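PDB 3JPZ: lombricine kinase from Urechis caupo, which catalyses the reversible transfer of a phosphoryl group between ATP and the guanidino compound lombricine, as a member of the phosphagen kinase family. Local coordinates for residues A[27-30]-A[31-34]; A[141-144]-A[145-149]; A[238-241]-A[242-246]; A[359-362]-A[363-366]. One frame throughout, in Å; residues are numbered along the deposited sequence. Where two conformers were deposited one is given.

Interaction 1 of 4, residues A[27-30]-A[31-34]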
loop_
_atom_site.group_PDB
_atom_site.type_symbol
_atom_site.label_atom_id
_atom_site.label_comp_id
_atom_site.label_asym_id
_atom_site.label_seq_id
_atom_site.Cartn_x
_atom_site.Cartn_y
_atom_site.Cartn_z
ATOM N N PHE A 27 21.636 13.630 5.200
ATOM C CA PHE A 27 22.260 12.797 4.179
ATOM C C PHE A 27 23.392 11.933 4.714
ATOM O O PHE A 27 23.675 10.855 4.189
ATOM C CB PHE A 27 22.825 13.638 3.043
ATOM C CG PHE A 27 23.598 12.823 2.052
ATOM C CD1 PHE A 27 22.940 11.938 1.211
ATOM C CD2 PHE A 27 24.981 12.893 2.000
ATOM C CE1 PHE A 27 23.638 11.164 0.323
ATOM C CE2 PHE A 27 25.687 12.121 1.107
ATOM C CZ PHE A 27 25.018 11.256 0.267
ATOM N N GLU A 28 24.048 12.434 5.747
ATOM C CA GLU A 28 25.248 11.813 6.281
ATOM C C GLU A 28 24.892 10.537 7.031
ATOM O O GLU A 28 25.496 9.486 6.819
ATOM C CB GLU A 28 25.964 12.800 7.197
ATOM C CG GLU A 28 26.581 13.994 6.461
ATOM C CD GLU A 28 25.547 14.979 5.926
ATOM O OE1 GLU A 28 24.480 15.153 6.559
ATOM O OE2 GLU A 28 25.807 15.591 4.869
ATOM N N MET A 29 23.906 10.637 7.913
ATOM C CA MET A 29 23.352 9.466 8.569
ATOM C C MET A 29 22.849 8.492 7.511
ATOM O O MET A 29 23.149 7.300 7.558
ATOM C CB MET A 29 22.205 9.875 9.488
ATOM C CG MET A 29 21.479 8.710 10.129
ATOM S SD MET A 29 20.161 9.253 11.219
ATOM C CE MET A 29 21.050 10.364 12.302
ATOM N N TYR A 30 22.090 9.010 6.552
ATOM C CA TYR A 30 21.552 8.187 5.477
ATOM C C TYR A 30 22.665 7.408 4.798
ATOM O O TYR A 30 22.522 6.221 4.526
ATOM C CB TYR A 30 20.823 9.044 4.446
ATOM C CG TYR A 30 20.102 8.228 3.403
ATOM C CD1 TYR A 30 18.970 7.491 3.736
ATOM C CD2 TYR A 30 20.544 8.193 2.086
ATOM C CE1 TYR A 30 18.304 6.746 2.789
ATOM C CE2 TYR A 30 19.878 7.438 1.127
ATOM C CZ TYR A 30 18.763 6.722 1.485
ATOM O OH TYR A 30 18.098 5.968 0.548
ATOM N N GLN A 31 23.779 8.083 4.544
ATOM C CA GLN A 31 24.902 7.486 3.839
ATOM C C GLN A 31 25.523 6.377 4.683
ATOM O O GLN A 31 25.880 5.318 4.172
ATOM C CB GLN A 31 25.937 8.567 3.521
ATOM C CG GLN A 31 26.963 8.190 2.465
ATOM C CD GLN A 31 27.857 9.361 2.098
ATOM O OE1 GLN A 31 28.279 10.128 2.963
ATOM N NE2 GLN A 31 28.149 9.507 0.811
ATOM N N ARG A 32 25.641 6.628 5.979
ATOM C CA ARG A 32 26.192 5.645 6.900
ATOM C C ARG A 32 25.355 4.380 6.917
ATOM O O ARG A 32 25.887 3.272 6.963
ATOM C CB ARG A 32 26.236 6.213 8.314
ATOM C CG ARG A 32 27.367 7.180 8.568
ATOM C CD ARG A 32 27.554 7.421 10.061
ATOM N NE ARG A 32 26.513 8.287 10.602
ATOM C CZ ARG A 32 26.512 9.612 10.510
ATOM N NH1 ARG A 32 27.503 10.238 9.897
ATOM N NH2 ARG A 32 25.520 10.315 11.037
ATOM N N LEU A 33 24.039 4.563 6.882
ATOM C CA LEU A 33 23.097 3.466 7.053
ATOM C C LEU A 33 22.770 2.798 5.730
ATOM O O LEU A 33 22.301 1.659 5.698
ATOM C CB LEU A 33 21.819 3.993 7.714
ATOM C CG LEU A 33 22.140 4.680 9.036
ATOM C CD1 LEU A 33 20.934 5.422 9.606
ATOM C CD2 LEU A 33 22.649 3.646 10.015
ATOM N N PHE A 34 23.032 3.507 4.640
ATOM C CA PHE A 34 22.778 2.980 3.304
ATOM C C PHE A 34 23.756 1.843 3.035
ATOM O O PHE A 34 24.955 1.992 3.234
ATOM C CB PHE A 34 22.944 4.089 2.264
ATOM C CG PHE A 34 22.332 3.770 0.933
ATOM C CD1 PHE A 34 21.005 4.058 0.685
ATOM C CD2 PHE A 34 23.082 3.187 -0.071
ATOM C CE1 PHE A 34 20.438 3.765 -0.533
ATOM C CE2 PHE A 34 22.518 2.899 -1.294
ATOM C CZ PHE A 34 21.195 3.185 -1.522
HETATM O O HOH W 1 28.113 9.640 6.015
#
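Y30 and F34 both place CG on the far side of CB from the backbone N (chi1 -173° and -163°), and one helical turn apart this sets the two rings side by side, pointing the same way. Their planes are inclined by 50° and their centroids lie 5.4 Å apart, an oblique pairing in which F34 CD1 comes within 3.6 Å of Y30 CZ. The phenol oxygen, hydrogen-bonded to D45, lies at the edge of the F34 ring, near its plane; tyrosine suits a buried site by pairing an apolar ring with a satisfied hydroxyl. F11 meets the Y30 ring edge-to-face, and R135 of the second subunit packs on it. Y30 lies on the short helix 27-33 of the N-terminal domain, and F34 follows directly after its end; the i to i+4 ladder includes R32 N to E28 O at 3.0 Å. The ladder weakens at F34, whose N-H reaches Y30 O by a bent, weak bond. M29 and L33 run alongside each other, both packed on helix 73-83, L33 also touching V44 of helix 44-53; M29 CG is tight at 3.4 Å from L33 CD1, and unbranched methionine beside branched leucine suits this buried seam. On the exposed side the Q31 side chain crosses the F27 ring obliquely, its CB over one face toward the rim and NE2 3.6 Å from F27 CE2. A water donates to both Q31 OE1 and E28 O. R32, bent at chi3, folds its guanidinium over M29 CA, 3.4 Å from R32 NH2, while NE makes a salt bridge with E74.

Interaction 2 of 4, residues A[141-144]-A[145-149]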
loop_
_atom_site.group_PDB
_atom_site.type_symbol
_atom_site.label_atom_id
_atom_site.label_comp_id
_atom_site.label_asym_id
_atom_site.label_seq_id
_atom_site.Cartn_x
_atom_site.Cartn_y
_atom_site.Cartn_z
ATOM N N VAL A 141 4.496 -16.998 13.482
ATOM C CA VAL A 141 4.000 -16.188 14.589
ATOM C C VAL A 141 2.621 -16.692 15.013
ATOM O O VAL A 141 2.399 -17.020 16.180
ATOM C CB VAL A 141 3.876 -14.694 14.233
ATOM C CG1 VAL A 141 3.238 -13.959 15.382
ATOM C CG2 VAL A 141 5.228 -14.096 13.919
ATOM N N GLU A 142 1.695 -16.766 14.062
ATOM C CA GLU A 142 0.346 -17.227 14.357
ATOM C C GLU A 142 0.364 -18.606 15.013
ATOM O O GLU A 142 -0.411 -18.870 15.925
ATOM C CB GLU A 142 -0.512 -17.288 13.096
ATOM C CG GLU A 142 -1.936 -17.798 13.353
ATOM C CD GLU A 142 -2.701 -18.073 12.077
ATOM O OE1 GLU A 142 -2.096 -18.594 11.118
ATOM O OE2 GLU A 142 -3.908 -17.767 12.025
ATOM N N ARG A 143 1.241 -19.489 14.549
ATOM C CA ARG A 143 1.255 -20.846 15.066
ATOM C C ARG A 143 1.748 -20.834 16.496
ATOM O O ARG A 143 1.147 -21.437 17.376
ATOM C CB ARG A 143 2.150 -21.754 14.236
ATOM C CG ARG A 143 2.169 -23.178 14.764
ATOM C CD ARG A 143 3.012 -24.106 13.909
ATOM N NE ARG A 143 4.441 -23.911 14.132
ATOM C CZ ARG A 143 5.083 -24.256 15.246
ATOM N NH1 ARG A 143 4.426 -24.807 16.260
ATOM N NH2 ARG A 143 6.387 -24.040 15.351
ATOM N N VAL A 144 2.855 -20.140 16.717
ATOM C CA VAL A 144 3.471 -20.073 18.029
ATOM C C VAL A 144 2.485 -19.528 19.059
ATOM O O VAL A 144 2.254 -20.141 20.096
ATOM C CB VAL A 144 4.740 -19.197 17.983
ATOM C CG1 VAL A 144 5.248 -18.892 19.376
ATOM C CG2 VAL A 144 5.821 -19.888 17.156
ATOM N N ILE A 145 1.893 -18.377 18.764
ATOM C CA ILE A 145 0.969 -17.743 19.693
ATOM C C ILE A 145 -0.282 -18.600 19.906
ATOM O O ILE A 145 -0.744 -18.776 21.025
ATOM C CB ILE A 145 0.575 -16.340 19.188
ATOM C CG1 ILE A 145 1.826 -15.467 19.070
ATOM C CG2 ILE A 145 -0.425 -15.704 20.117
ATOM C CD1 ILE A 145 1.589 -14.127 18.406
ATOM N N THR A 146 -0.815 -19.150 18.825
ATOM C CA THR A 146 -2.073 -19.893 18.889
ATOM C C THR A 146 -1.947 -21.230 19.640
ATOM O O THR A 146 -2.835 -21.593 20.411
ATOM C CB THR A 146 -2.643 -20.144 17.473
ATOM O OG1 THR A 146 -4.000 -20.592 17.563
ATOM C CG2 THR A 146 -1.818 -21.180 16.738
ATOM N N THR A 147 -0.854 -21.960 19.433
ATOM C CA THR A 147 -0.684 -23.235 20.133
ATOM C C THR A 147 -0.278 -22.989 21.586
ATOM O O THR A 147 -0.642 -23.749 22.480
ATOM C CB THR A 147 0.322 -24.179 19.432
ATOM O OG1 THR A 147 0.444 -25.389 20.189
ATOM C CG2 THR A 147 1.687 -23.539 19.298
ATOM N N ALA A 148 0.459 -21.909 21.821
ATOM C CA ALA A 148 0.787 -21.501 23.179
ATOM C C ALA A 148 -0.494 -21.128 23.922
ATOM O O ALA A 148 -0.630 -21.374 25.123
ATOM C CB ALA A 148 1.740 -20.333 23.159
ATOM N N LEU A 149 -1.433 -20.543 23.190
ATOM C CA LEU A 149 -2.713 -20.135 23.751
ATOM C C LEU A 149 -3.546 -21.348 24.106
ATOM O O LEU A 149 -4.313 -21.326 25.063
ATOM C CB LEU A 149 -3.485 -19.287 22.745
ATOM C CG LEU A 149 -3.107 -17.807 22.641
ATOM C CD1 LEU A 149 -3.822 -17.198 21.455
ATOM C CD2 LEU A 149 -3.442 -17.059 23.931
#
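V141 and I145 lie side by side and point the same way, one turn apart on a helix, so that the outer methyl of the isoleucine meets one branch of the valine: V141 CG1 is 3.4 Å from I145 CD1, a tight carbon contact. The isoleucine reaches back because its CG1 stands opposite the carbonyl carbon (chi1 -60°) and the chain then runs extended to CD1; I145 CG1 passes V141 O at 3.3 Å. Beta-branched residues serve well here, since their few rotamers offer a firm apolar ridge. The backbone bond between the same two residues is almost straight, I145 N to V141 O at 3.0 Å with an N-H...O angle of 177°. The segment forms the C-terminal part of helix 135-149, which packs against both the antiparallel sheet and helix 233-252 of the catalytic domain: I145 and L149 touch strand 212-216, while V144 and A148 meet M251. A148, with only a methyl group, suits this close approach to M251 and Q250, and its N-H is bonded to V144 O at 3.1 Å. The side chain of I145 is about 9 Å from that of R223, a residue seen to bind ADP. The other side of the helix is polar. R143 extends from the backbone and then bends at chi3, bringing its guanidinium past T147; T147 CG2 lies obliquely to it, 4.3 Å from R143 NH1, and R143 NH2 forms a salt bridge with E140. E142 sends OE2 to a hydrogen bond with Y160 OH, an acid well placed where the helix edge nears strand 158-162.

Interaction 3 of 4, residues A[238-241]-A[242-246]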
loop_
_atom_site.group_PDB
_atom_site.type_symbol
_atom_site.label_atom_id
_atom_site.label_comp_id
_atom_site.label_asym_id
_atom_site.label_seq_id
_atom_site.Cartn_x
_atom_site.Cartn_y
_atom_site.Cartn_z
ATOM N N GLU A 238 -4.186 -7.657 36.810
ATOM C CA GLU A 238 -3.804 -8.950 37.376
ATOM C C GLU A 238 -3.906 -10.032 36.321
ATOM O O GLU A 238 -3.036 -10.893 36.209
ATOM C CB GLU A 238 -4.706 -9.316 38.560
ATOM C CG GLU A 238 -4.248 -10.566 39.327
ATOM C CD GLU A 238 -4.565 -11.886 38.619
ATOM O OE1 GLU A 238 -5.559 -11.958 37.852
ATOM O OE2 GLU A 238 -3.819 -12.866 38.852
ATOM N N ARG A 239 -4.998 -9.993 35.571
ATOM C CA ARG A 239 -5.233 -10.937 34.491
ATOM C C ARG A 239 -4.252 -10.650 33.365
ATOM O O ARG A 239 -3.698 -11.551 32.760
ATOM C CB ARG A 239 -6.678 -10.812 33.996
ATOM C CG ARG A 239 -6.976 -11.524 32.685
ATOM C CD ARG A 239 -8.477 -11.575 32.418
ATOM N NE ARG A 239 -9.176 -12.376 33.419
ATOM C CZ ARG A 239 -9.956 -11.880 34.376
ATOM N NH1 ARG A 239 -10.159 -10.570 34.466
ATOM N NH2 ARG A 239 -10.541 -12.701 35.238
ATOM N N PHE A 240 -4.049 -9.370 33.103
ATOM C CA PHE A 240 -3.122 -8.910 32.088
ATOM C C PHE A 240 -1.743 -9.562 32.245
ATOM O O PHE A 240 -1.238 -10.207 31.330
ATOM C CB PHE A 240 -3.024 -7.390 32.218
ATOM C CG PHE A 240 -2.112 -6.739 31.235
ATOM C CD1 PHE A 240 -2.539 -6.466 29.942
ATOM C CD2 PHE A 240 -0.841 -6.343 31.617
ATOM C CE1 PHE A 240 -1.698 -5.832 29.038
ATOM C CE2 PHE A 240 -0.005 -5.712 30.724
ATOM C CZ PHE A 240 -0.436 -5.458 29.425
ATOM N N GLY A 241 -1.140 -9.390 33.415
ATOM C CA GLY A 241 0.186 -9.916 33.676
ATOM C C GLY A 241 0.189 -11.427 33.805
ATOM O O GLY A 241 1.130 -12.093 33.392
ATOM N N ARG A 242 -0.868 -11.967 34.394
ATOM C CA ARG A 242 -1.002 -13.409 34.524
ATOM C C ARG A 242 -1.045 -14.046 33.138
ATOM O O ARG A 242 -0.385 -15.051 32.880
ATOM C CB ARG A 242 -2.268 -13.750 35.309
ATOM C CG ARG A 242 -2.557 -15.239 35.401
ATOM C CD ARG A 242 -3.438 -15.552 36.603
ATOM N NE ARG A 242 -4.656 -14.746 36.617
ATOM C CZ ARG A 242 -5.720 -14.989 35.862
ATOM N NH1 ARG A 242 -5.713 -16.012 35.020
ATOM N NH2 ARG A 242 -6.787 -14.206 35.942
ATOM N N GLY A 243 -1.814 -13.441 32.243
ATOM C CA GLY A 243 -1.947 -13.940 30.887
ATOM C C GLY A 243 -0.655 -13.818 30.099
ATOM O O GLY A 243 -0.263 -14.736 29.381
ATOM N N LEU A 244 0.017 -12.683 30.231
ATOM C CA LEU A 244 1.218 -12.446 29.454
ATOM C C LEU A 244 2.278 -13.469 29.831
ATOM O O LEU A 244 2.857 -14.118 28.962
ATOM C CB LEU A 244 1.736 -11.032 29.687
ATOM C CG LEU A 244 1.072 -9.948 28.830
ATOM C CD1 LEU A 244 1.370 -8.570 29.393
ATOM C CD2 LEU A 244 1.516 -10.048 27.378
ATOM N N ASN A 245 2.504 -13.618 31.134
ATOM C CA ASN A 245 3.505 -14.550 31.649
ATOM C C ASN A 245 3.168 -15.990 31.286
ATOM O O ASN A 245 4.056 -16.799 31.016
ATOM C CB ASN A 245 3.629 -14.415 33.171
ATOM C CG ASN A 245 4.347 -13.135 33.598
ATOM O OD1 ASN A 245 5.064 -12.517 32.817
ATOM N ND2 ASN A 245 4.160 -12.744 34.852
ATOM N N ALA A 246 1.879 -16.303 31.286
ATOM C CA ALA A 246 1.417 -17.658 31.033
ATOM C C ALA A 246 1.618 -18.027 29.566
ATOM O O ALA A 246 2.028 -19.138 29.233
ATOM C CB ALA A 246 -0.044 -17.789 31.423
#
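E238 OE1 is gripped by two nitrogens of one arginine, R242 NE and R242 NH2, each at 3.2 Å, while NE also donates to E238 OE2 at 3.0 Å. The guanidinium therefore takes the carboxylate side-on, through NE and one NH2 hydrogen. Both oxygens use their syn lone pairs, and the planes are only 22° apart; this nearly coplanar fit should limit the rotation of both groups. The glutamate turns toward its partner by a bend at chi2 (-77°), the arginine by one at chi3. The pair spans one turn of helix 233-252, which lies along the large antiparallel sheet of the catalytic domain. D155 forms a salt bridge with R242 NH1 and, in the conformer of R239 given, with R239 NH2 as well. On the sheet side the chemistry turns apolar. L244 CD1 sits over the face of the F240 ring, offset toward the rim and 3.7 Å from its centroid, a CH-pi contact; both residues also pack on strand 113-122, where F240 touches I118, predicted to bind ATP. G241 and G243, which have no side chains to place, are both buried, and G243 N bonds R239 O at 2.7 Å.

Interaction 4 of 4, residues A[359-362]-A[363-366]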
loop_
_atom_site.group_PDB
_atom_site.type_symbol
_atom_site.label_atom_id
_atom_site.label_comp_id
_atom_site.label_asym_id
_atom_site.label_seq_id
_atom_site.Cartn_x
_atom_site.Cartn_y
_atom_site.Cartn_z
ATOM N N SER A 359 -15.610 24.720 44.002
ATOM C CA SER A 359 -14.493 25.076 43.135
ATOM C C SER A 359 -13.468 23.951 43.165
ATOM O O SER A 359 -13.186 23.399 44.224
ATOM C CB SER A 359 -13.853 26.384 43.605
ATOM O OG SER A 359 -12.760 26.750 42.778
ATOM N N ILE A 360 -12.925 23.598 42.003
ATOM C CA ILE A 360 -11.874 22.586 41.937
ATOM C C ILE A 360 -10.506 23.240 41.816
ATOM O O ILE A 360 -9.527 22.583 41.473
ATOM C CB ILE A 360 -12.045 21.644 40.729
ATOM C CG1 ILE A 360 -11.959 22.432 39.422
ATOM C CG2 ILE A 360 -13.351 20.890 40.818
ATOM C CD1 ILE A 360 -11.585 21.571 38.225
ATOM N N ASP A 361 -10.443 24.538 42.081
ATOM C CA ASP A 361 -9.194 25.273 41.964
ATOM C C ASP A 361 -8.084 24.658 42.819
ATOM O O ASP A 361 -6.917 24.702 42.446
ATOM C CB ASP A 361 -9.410 26.739 42.339
ATOM C CG ASP A 361 -10.297 27.464 41.344
ATOM O OD1 ASP A 361 -10.619 26.867 40.292
ATOM O OD2 ASP A 361 -10.667 28.627 41.611
ATOM N N ASP A 362 -8.443 24.080 43.960
ATOM C CA ASP A 362 -7.440 23.499 44.849
ATOM C C ASP A 362 -7.144 22.037 44.510
ATOM O O ASP A 362 -6.236 21.436 45.080
ATOM C CB ASP A 362 -7.871 23.632 46.315
ATOM C CG ASP A 362 -9.030 22.721 46.674
ATOM O OD1 ASP A 362 -9.896 22.470 45.807
ATOM O OD2 ASP A 362 -9.075 22.259 47.835
ATOM N N LEU A 363 -7.910 21.469 43.585
ATOM C CA LEU A 363 -7.682 20.096 43.139
ATOM C C LEU A 363 -6.921 20.042 41.820
ATOM O O LEU A 363 -6.207 19.072 41.542
ATOM C CB LEU A 363 -9.015 19.365 42.982
ATOM C CG LEU A 363 -9.922 19.384 44.210
ATOM C CD1 LEU A 363 -11.187 18.582 43.942
ATOM C CD2 LEU A 363 -9.182 18.849 45.434
ATOM N N ILE A 364 -7.083 21.080 41.003
ATOM C CA ILE A 364 -6.386 21.153 39.727
ATOM C C ILE A 364 -4.892 20.998 39.959
ATOM O O ILE A 364 -4.326 21.674 40.817
ATOM C CB ILE A 364 -6.640 22.499 39.025
ATOM C CG1 ILE A 364 -8.098 22.598 38.580
ATOM C CG2 ILE A 364 -5.725 22.658 37.818
ATOM C CD1 ILE A 364 -8.643 24.010 38.622
ATOM N N PRO A 365 -4.246 20.096 39.203
ATOM C CA PRO A 365 -2.788 19.995 39.309
ATOM C C PRO A 365 -2.161 21.364 39.042
ATOM O O PRO A 365 -2.396 21.959 37.978
ATOM C CB PRO A 365 -2.416 18.999 38.207
ATOM C CG PRO A 365 -3.670 18.231 37.935
ATOM C CD PRO A 365 -4.796 19.179 38.189
ATOM N N ALA A 366 -1.396 21.864 40.008
ATOM C CA ALA A 366 -0.865 23.218 39.941
ATOM C C ALA A 366 0.055 23.389 38.740
ATOM O O ALA A 366 0.706 22.441 38.297
ATOM C CB ALA A 366 -0.133 23.564 41.236
ATOM O OXT ALA A 366 0.162 24.483 38.181
#
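I360 and I364 make the close-packed part of this contact, their side chains crossing at about a right angle with I360 CD1 3.7 Å from I364 CG1. I360 CG1 takes the position between backbone N and carbonyl carbon (chi1 62°), which turns its ethyl arm toward the later isoleucine. Both rest on I298 of helix 295-301, and I360 also reaches M350, A353 and L354 of helix 333-355, so large branched side chains suit the inward side of this tail. The backbone closes a turn here: I360 O accepts from L363 N and from I364 N, each at 2.9 Å. The second bond comes nearly in line with the carbonyl, whereas the first donor stands well above its plane. Just before, S359 OG accepts from D361 N at 3.3 Å, forming an ST turn in the irregular C-terminal tail that follows helix 333-355. Outward, the contact is looser and polar. D361 and D362 are exposed, as suits acidic residues at a surface, and D361 OD1 approaches I364 CD1 only to 3.9 Å.

All four contacts join residues within a turn or so of each other; interactions 1, 2 and 3 are partly buried, each with a buried and an exposed side. Interactions 2 and 3 belong to neighbouring helices of the catalytic domain, their nearest atoms about 5 Å apart, and each turns apolar side chains to the same large sheet. Interaction 3 adds an intrahelical salt bridge, whereas the charged groups of interaction 2 find partners outside its segments. Interaction 1, in the N-terminal domain, instead joins aromatic rings at a short helix that touches the second subunit. Interaction 4 is the surface case, a non-helical tail fastened by isoleucines, its centre about 50 Å from that of interaction 1.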